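Side-chain contacts in putative Glycosidase (Bacteroides thetaiotaomicron, PDB 3R67), which is a putative glycosidase-family protein, probably a five-bladed beta-propeller, whose precise function is not established: residues A194-G198 with K199-Y203; S214-L217 with I218-E221. One frame throughout, in Å; residues are numbered along the deposited sequence.

Contacts 1 and 2 are two turns of one beta sheet, each between antiparallel neighbours: contact 1 closes the hairpin of strands 190-196 and 199-204, and contact 2 forms the loop between strands 210-214 and 221-222. Their centres lie about 10 Å apart, and each is about 18 Å from the centre of the chain. Strands 199-204 and 210-214 join them directly, with a probable hydrogen bond of 2.8 Å from Tyr-200 N to Ser-214 O. Side chains also mesh across the junction: Tyr-200 CG packs 3.6 Å from Leu-217 CD2, and the selenomethionine Met-202 lies against Trp-220. Both contacts are local features of the same sheet, probably one propeller blade.

Contact 1: A194-G198 with K199-Y203; sequences AKIDG and KYWMY
Trp-201 reaches back across the hairpin with its indole NE1 and gives a hydrogen bond to the backbone oxygen of Ile-196, NE1 to O 2.8 Å and almost straight at 174°. The oxygen sits in the plane of the indole at its edge, whereas the NE1 stands above the plane of the Ile-196 carbonyl. Lys-199 N approaches the same oxygen from the opposite face of that plane, N to O 3.0 Å, so one carbonyl is gripped by a backbone and a side-chain donor. The CB of Ile-196 touches the pyrrole side of the indole, 3.5 Å from Trp-201 NE1, the two side chains crossing at about a right angle.

On the other face of the hairpin, Lys-195 runs over the Tyr-200 ring. It swings its chain out opposite its own amide nitrogen (chi1 -153°) and stays extended beyond CG, which carries the methylenes across the phenol; Lys-195 CE comes to 3.9 Å from Tyr-200 CZ. The Ala-194 oxygen lies at the edge of this ring, 3.7 Å from Tyr-200 CD1. A water lies between the strands, accepting from Trp-201 N and within 2.6 Å of Ala-194 O.

Behind these side chains, the backbone sets the register: Ile-196 N bonds to Lys-199 O at 2.9 Å, completing a hydrogen-bonded antiparallel pair with the bond from Lys-199 N. Asp-197 and Gly-198, both with positive phi, make the turn. Farther out, Val-211 and Thr-213 of strand 210-214 and Val-183 of strand 180-187 pack on Trp-201, while Met-254 borders Ile-196. A two-residue type I' turn closing an antiparallel beta hairpin is the motif here, in what is probably one blade of a beta-propeller.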
ATOM      1  N   ALA A 194      14.940  -3.678   6.369  1.00 19.74           N
ATOM      2  CA  ALA A 194      15.659  -4.012   7.605  1.00 21.32           C
ATOM      3  C   ALA A 194      15.623  -5.519   7.920  1.00 26.91           C
ATOM      4  O   ALA A 194      14.606  -6.185   7.723  1.00 28.13           O
ATOM      5  CB  ALA A 194      15.063  -3.244   8.777  1.00 21.01           C
ATOM      6  N   LYS A 195      16.718  -6.019   8.477  1.00 23.22           N
ATOM      7  CA  LYS A 195      16.866  -7.395   8.912  1.00 23.52           C
ATOM      8  C   LYS A 195      16.952  -7.386  10.428  1.00 27.99           C
ATOM      9  O   LYS A 195      17.803  -6.691  10.983  1.00 29.34           O
ATOM     10  CB  LYS A 195      18.097  -8.024   8.242  1.00 27.24           C
ATOM     11  CG  LYS A 195      18.028  -9.531   8.066  1.00 37.42           C
ATOM     12  CD  LYS A 195      19.057  -9.979   7.040  1.00 45.94           C
ATOM     13  CE  LYS A 195      18.906 -11.427   6.666  1.00 61.89           C
ATOM     14  NZ  LYS A 195      19.829 -11.803   5.563  1.00 74.58           N
ATOM     15  N   ILE A 196      16.002  -8.054  11.094  1.00 23.40           N
ATOM     16  CA  ILE A 196      15.903  -8.170  12.560  1.00 23.71           C
ATOM     17  C   ILE A 196      15.944  -9.651  12.905  1.00 29.80           C
ATOM     18  O   ILE A 196      15.173 -10.428  12.322  1.00 29.56           O
ATOM     19  CB  ILE A 196      14.617  -7.459  13.109  1.00 24.79           C
ATOM     20  CG1 ILE A 196      14.580  -5.962  12.712  1.00 23.38           C
ATOM     21  CG2 ILE A 196      14.460  -7.642  14.631  1.00 25.58           C
ATOM     22  CD1 ILE A 196      13.226  -5.251  12.944  1.00 20.45           C
ATOM     23  N   ASP A 197      16.859 -10.045  13.821  1.00 27.95           N
ATOM     24  CA  ASP A 197      17.062 -11.423  14.299  1.00 29.52           C
ATOM     25  C   ASP A 197      17.292 -12.387  13.088  1.00 34.52           C
ATOM     26  O   ASP A 197      16.736 -13.487  13.071  1.00 35.51           O
ATOM     27  CB  ASP A 197      15.842 -11.869  15.157  1.00 30.54           C
ATOM     28  CG  ASP A 197      16.077 -12.950  16.214  1.00 42.04           C
ATOM     29  OD1 ASP A 197      17.199 -13.523  16.253  1.00 38.48           O
ATOM     30  OD2 ASP A 197      15.157 -13.186  17.033  1.00 51.97           O
ATOM     31  N   GLY A 198      18.075 -11.937  12.102  1.00 30.79           N
ATOM     32  CA  GLY A 198      18.410 -12.705  10.903  1.00 32.07           C
ATOM     33  C   GLY A 198      17.277 -12.946   9.918  1.00 36.83           C
ATOM     34  O   GLY A 198      17.432 -13.757   9.000  1.00 39.11           O
ATOM     35  N   LYS A 199      16.138 -12.254  10.086  1.00 29.45           N
ATOM     36  CA  LYS A 199      14.944 -12.363   9.239  1.00 26.64           C
ATOM     37  C   LYS A 199      14.463 -11.016   8.710  1.00 26.45           C
ATOM     38  O   LYS A 199      14.779  -9.961   9.272  1.00 24.21           O
ATOM     39  CB  LYS A 199      13.778 -12.983  10.051  1.00 28.78           C
ATOM     40  CG  LYS A 199      13.953 -14.392  10.573  1.00 42.11           C
ATOM     41  CD  LYS A 199      12.783 -14.690  11.522  1.00 51.87           C
ATOM     42  CE  LYS A 199      12.816 -16.050  12.177  1.00 59.23           C
ATOM     43  NZ  LYS A 199      13.979 -16.212  13.092  1.00 72.81           N
ATOM     44  N   TYR A 200      13.637 -11.068   7.664  1.00 21.71           N
ATOM     45  CA  TYR A 200      12.896  -9.951   7.114  1.00 19.15           C
ATOM     46  C   TYR A 200      11.516 -10.019   7.719  1.00 21.36           C
ATOM     47  O   TYR A 200      11.059 -11.118   8.046  1.00 22.10           O
ATOM     48  CB  TYR A 200      12.888  -9.971   5.591  1.00 20.41           C
ATOM     49  CG  TYR A 200      14.268  -9.913   4.987  1.00 22.96           C
ATOM     50  CD1 TYR A 200      15.031  -8.751   5.057  1.00 24.17           C
ATOM     51  CD2 TYR A 200      14.777 -10.987   4.262  1.00 24.98           C
ATOM     52  CE1 TYR A 200      16.287  -8.676   4.467  1.00 25.04           C
ATOM     53  CE2 TYR A 200      16.036 -10.923   3.669  1.00 26.96           C
ATOM     54  CZ  TYR A 200      16.788  -9.763   3.777  1.00 33.92           C
ATOM     55  OH  TYR A 200      18.026  -9.674   3.195  1.00 37.58           O
ATOM     56  N   TRP A 201      10.873  -8.872   7.933  1.00 15.64           N
ATOM     57  CA  TRP A 201       9.578  -8.807   8.617  1.00 14.19           C
ATOM     58  C   TRP A 201       8.556  -7.989   7.858  1.00 17.36           C
ATOM     59  O   TRP A 201       8.911  -6.999   7.211  1.00 16.09           O
ATOM     60  CB  TRP A 201       9.785  -8.166  10.008  1.00 12.86           C
ATOM     61  CG  TRP A 201      10.660  -8.968  10.932  1.00 14.72           C
ATOM     62  CD1 TRP A 201      12.021  -9.061  10.897  1.00 18.30           C
ATOM     63  CD2 TRP A 201      10.234  -9.758  12.046  1.00 15.09           C
ATOM     64  NE1 TRP A 201      12.463  -9.912  11.882  1.00 18.68           N
ATOM     65  CE2 TRP A 201      11.388 -10.356  12.603  1.00 19.81           C
ATOM     66  CE3 TRP A 201       8.980 -10.032  12.626  1.00 16.22           C
ATOM     67  CZ2 TRP A 201      11.332 -11.197  13.722  1.00 19.81           C
ATOM     68  CZ3 TRP A 201       8.924 -10.877  13.729  1.00 18.24           C
ATOM     69  CH2 TRP A 201      10.088 -11.456  14.258  1.00 19.77           C
HETATM   70  N   MSE A 202       7.272  -8.372   7.974  1.00 14.78           N
HETATM   71  CA  MSE A 202       6.193  -7.569   7.385  1.00 12.88           C
HETATM   72  C   MSE A 202       4.908  -7.630   8.187  1.00 17.14           C
HETATM   73  O   MSE A 202       4.557  -8.669   8.737  1.00 19.28           O
HETATM   74  CB  MSE A 202       5.853  -7.971   5.939  1.00 13.57           C
HETATM   75  CG  MSE A 202       5.174  -9.333   5.795  1.00 19.96           C
HETATM   76 SE   MSE A 202       4.578  -9.680   3.973  0.75 25.64          SE
HETATM   77  CE  MSE A 202       5.927  -8.947   3.231  1.00 21.48           C
ATOM     78  N   TYR A 203       4.171  -6.522   8.166  1.00 12.30           N
ATOM     79  CA  TYR A 203       2.808  -6.411   8.660  1.00 12.26           C
ATOM     80  C   TYR A 203       1.927  -6.578   7.465  1.00 17.52           C
ATOM     81  O   TYR A 203       2.246  -6.010   6.418  1.00 15.63           O
ATOM     82  CB  TYR A 203       2.568  -5.082   9.395  1.00 13.61           C
ATOM     83  CG  TYR A 203       3.489  -4.875  10.569  1.00 18.01           C
ATOM     84  CD1 TYR A 203       3.179  -5.394  11.825  1.00 20.54           C
ATOM     85  CD2 TYR A 203       4.682  -4.168  10.428  1.00 18.68           C
ATOM     86  CE1 TYR A 203       4.045  -5.240  12.903  1.00 21.27           C
ATOM     87  CE2 TYR A 203       5.547  -3.994  11.508  1.00 19.91           C
ATOM     88  CZ  TYR A 203       5.226  -4.540  12.738  1.00 26.05           C
ATOM     89  OH  TYR A 203       6.079  -4.388  13.794  1.00 31.28           O
TER
HETATM   90  O   HOH W   1      12.171  -6.565   7.019  1.00 19.67           O

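Contact 2: S214-L217 with I218-E221; sequences STDL and INWE
Ser-214 presses its CB onto one face of the Trp-220 indole, 3.5 Å from the centroid of the six-membered ring and 11° off its normal, a close CH-pi contact. With OG anti to the backbone N (chi1 -174°), the hydroxyl points into the loop and donates to Asn-219 O, OG to O 2.7 Å. The same OG accepts from the backbone N atoms of Asp-216 and Leu-217, forming an ST turn and an ST motif. At the indole edge, Trp-220 NE1 makes a weak bond to Leu-217 O (2.9 Å). This buried side is backed by Val-148 of strand 144-151 and by Ala-163 and Phe-164.

The more exposed side is held by the Asp-216 carboxylate. Asp-216 OD1 takes Asn-219 N at 2.8 Å on its syn side and Ile-218 N at 3.0 Å from above the carboxylate plane, while OD2 accepts Asn-219 ND2 at 2.9 Å, with carboxylate and amide planes 55° apart. Lys-166 holds the other amide atom, Asn-219 OD1, and a water links Thr-215 N to Asn-219 O. Three N-H donors around the carboxylate probably stabilise its anionic form and, with the serine bonds, fix the loop's shape.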
ATOM      1  N   SER A 214      10.514 -13.698   6.589  1.00 23.06           N
ATOM      2  CA  SER A 214      11.159 -14.294   5.410  1.00 23.11           C
ATOM      3  C   SER A 214      12.673 -14.273   5.546  1.00 28.09           C
ATOM      4  O   SER A 214      13.210 -13.428   6.261  1.00 26.23           O
ATOM      5  CB  SER A 214      10.750 -13.533   4.147  1.00 21.74           C
ATOM      6  OG  SER A 214      11.228 -14.139   2.961  1.00 21.62           O
ATOM      7  N   THR A 215      13.368 -15.178   4.839  1.00 26.98           N
ATOM      8  CA  THR A 215      14.830 -15.178   4.800  1.00 27.68           C
ATOM      9  C   THR A 215      15.293 -14.841   3.369  1.00 31.12           C
ATOM     10  O   THR A 215      16.494 -14.668   3.136  1.00 32.82           O
ATOM     11  CB  THR A 215      15.419 -16.509   5.291  1.00 38.97           C
ATOM     12  OG1 THR A 215      14.962 -17.577   4.460  1.00 40.40           O
ATOM     13  CG2 THR A 215      15.110 -16.787   6.757  1.00 39.09           C
ATOM     14  N   ASP A 216      14.351 -14.737   2.414  1.00 25.78           N
ATOM     15  CA  ASP A 216      14.718 -14.503   1.017  1.00 25.22           C
ATOM     16  C   ASP A 216      13.868 -13.400   0.338  1.00 29.56           C
ATOM     17  O   ASP A 216      14.072 -13.175  -0.861  1.00 29.54           O
ATOM     18  CB  ASP A 216      14.573 -15.812   0.223  1.00 26.76           C
ATOM     19  CG  ASP A 216      13.189 -16.451   0.238  1.00 34.39           C
ATOM     20  OD1 ASP A 216      12.197 -15.733   0.506  1.00 33.95           O
ATOM     21  OD2 ASP A 216      13.091 -17.651  -0.074  1.00 42.61           O
ATOM     22  N   LEU A 217      12.896 -12.764   1.070  1.00 24.85           N
ATOM     23  CA  LEU A 217      12.015 -11.667   0.610  1.00 23.42           C
ATOM     24  C   LEU A 217      10.928 -12.115  -0.397  1.00 26.69           C
ATOM     25  O   LEU A 217      10.068 -11.301  -0.768  1.00 23.31           O
ATOM     26  CB  LEU A 217      12.829 -10.541  -0.056  1.00 23.02           C
ATOM     27  CG  LEU A 217      13.804  -9.789   0.845  1.00 28.30           C
ATOM     28  CD1 LEU A 217      14.829  -9.111   0.042  1.00 28.13           C
ATOM     29  CD2 LEU A 217      13.087  -8.812   1.762  1.00 29.70           C
ATOM     30  N   ILE A 218      10.939 -13.393  -0.793  1.00 25.26           N
ATOM     31  CA  ILE A 218      10.004 -13.957  -1.767  1.00 25.91           C
ATOM     32  C   ILE A 218       8.987 -14.866  -1.049  1.00 29.78           C
ATOM     33  O   ILE A 218       7.782 -14.725  -1.267  1.00 28.46           O
ATOM     34  CB  ILE A 218      10.824 -14.726  -2.850  1.00 30.74           C
ATOM     35  CG1 ILE A 218      11.822 -13.795  -3.603  1.00 31.28           C
ATOM     36  CG2 ILE A 218       9.960 -15.550  -3.805  1.00 33.15           C
ATOM     37  CD1 ILE A 218      11.323 -12.561  -4.164  1.00 36.90           C
ATOM     38  N   ASN A 219       9.480 -15.795  -0.211  1.00 27.65           N
ATOM     39  CA  ASN A 219       8.681 -16.761   0.533  1.00 27.74           C
ATOM     40  C   ASN A 219       8.497 -16.269   1.944  1.00 31.90           C
ATOM     41  O   ASN A 219       9.468 -16.178   2.700  1.00 33.78           O
ATOM     42  CB  ASN A 219       9.351 -18.129   0.498  1.00 25.42           C
ATOM     43  CG  ASN A 219       9.509 -18.653  -0.908  1.00 41.41           C
ATOM     44  OD1 ASN A 219       8.540 -19.019  -1.585  1.00 38.82           O
ATOM     45  ND2 ASN A 219      10.738 -18.689  -1.385  1.00 28.25           N
ATOM     46  N   TRP A 220       7.252 -15.901   2.280  1.00 25.72           N
ATOM     47  CA  TRP A 220       6.879 -15.337   3.566  1.00 23.56           C
ATOM     48  C   TRP A 220       6.085 -16.343   4.368  1.00 28.81           C
ATOM     49  O   TRP A 220       5.278 -17.085   3.818  1.00 29.66           O
ATOM     50  CB  TRP A 220       6.084 -14.035   3.368  1.00 19.79           C
ATOM     51  CG  TRP A 220       6.930 -12.946   2.780  1.00 19.68           C
ATOM     52  CD1 TRP A 220       7.195 -12.731   1.455  1.00 22.45           C
ATOM     53  CD2 TRP A 220       7.685 -11.966   3.502  1.00 18.25           C
ATOM     54  NE1 TRP A 220       8.046 -11.663   1.309  1.00 20.74           N
ATOM     55  CE2 TRP A 220       8.383 -11.189   2.552  1.00 21.12           C
ATOM     56  CE3 TRP A 220       7.821 -11.653   4.865  1.00 18.95           C
ATOM     57  CZ2 TRP A 220       9.193 -10.111   2.919  1.00 19.09           C
ATOM     58  CZ3 TRP A 220       8.644 -10.600   5.228  1.00 19.36           C
ATOM     59  CH2 TRP A 220       9.316  -9.840   4.263  1.00 19.18           C
ATOM     60  N   GLU A 221       6.321 -16.357   5.680  1.00 25.44           N
ATOM     61  CA  GLU A 221       5.688 -17.283   6.599  1.00 26.64           C
ATOM     62  C   GLU A 221       4.844 -16.529   7.664  1.00 30.44           C
ATOM     63  O   GLU A 221       5.426 -15.933   8.576  1.00 30.32           O
ATOM     64  CB  GLU A 221       6.772 -18.144   7.270  1.00 29.31           C
ATOM     65  CG  GLU A 221       6.230 -19.214   8.189  1.00 40.28           C
ATOM     66  CD  GLU A 221       7.304 -19.957   8.949  1.00 60.44           C
ATOM     67  OE1 GLU A 221       7.818 -19.402   9.946  1.00 51.99           O
ATOM     68  OE2 GLU A 221       7.620 -21.103   8.561  1.00 63.84           O
TER
HETATM   69  O   HOH W   2      11.798 -17.509   3.392  1.00 25.90           O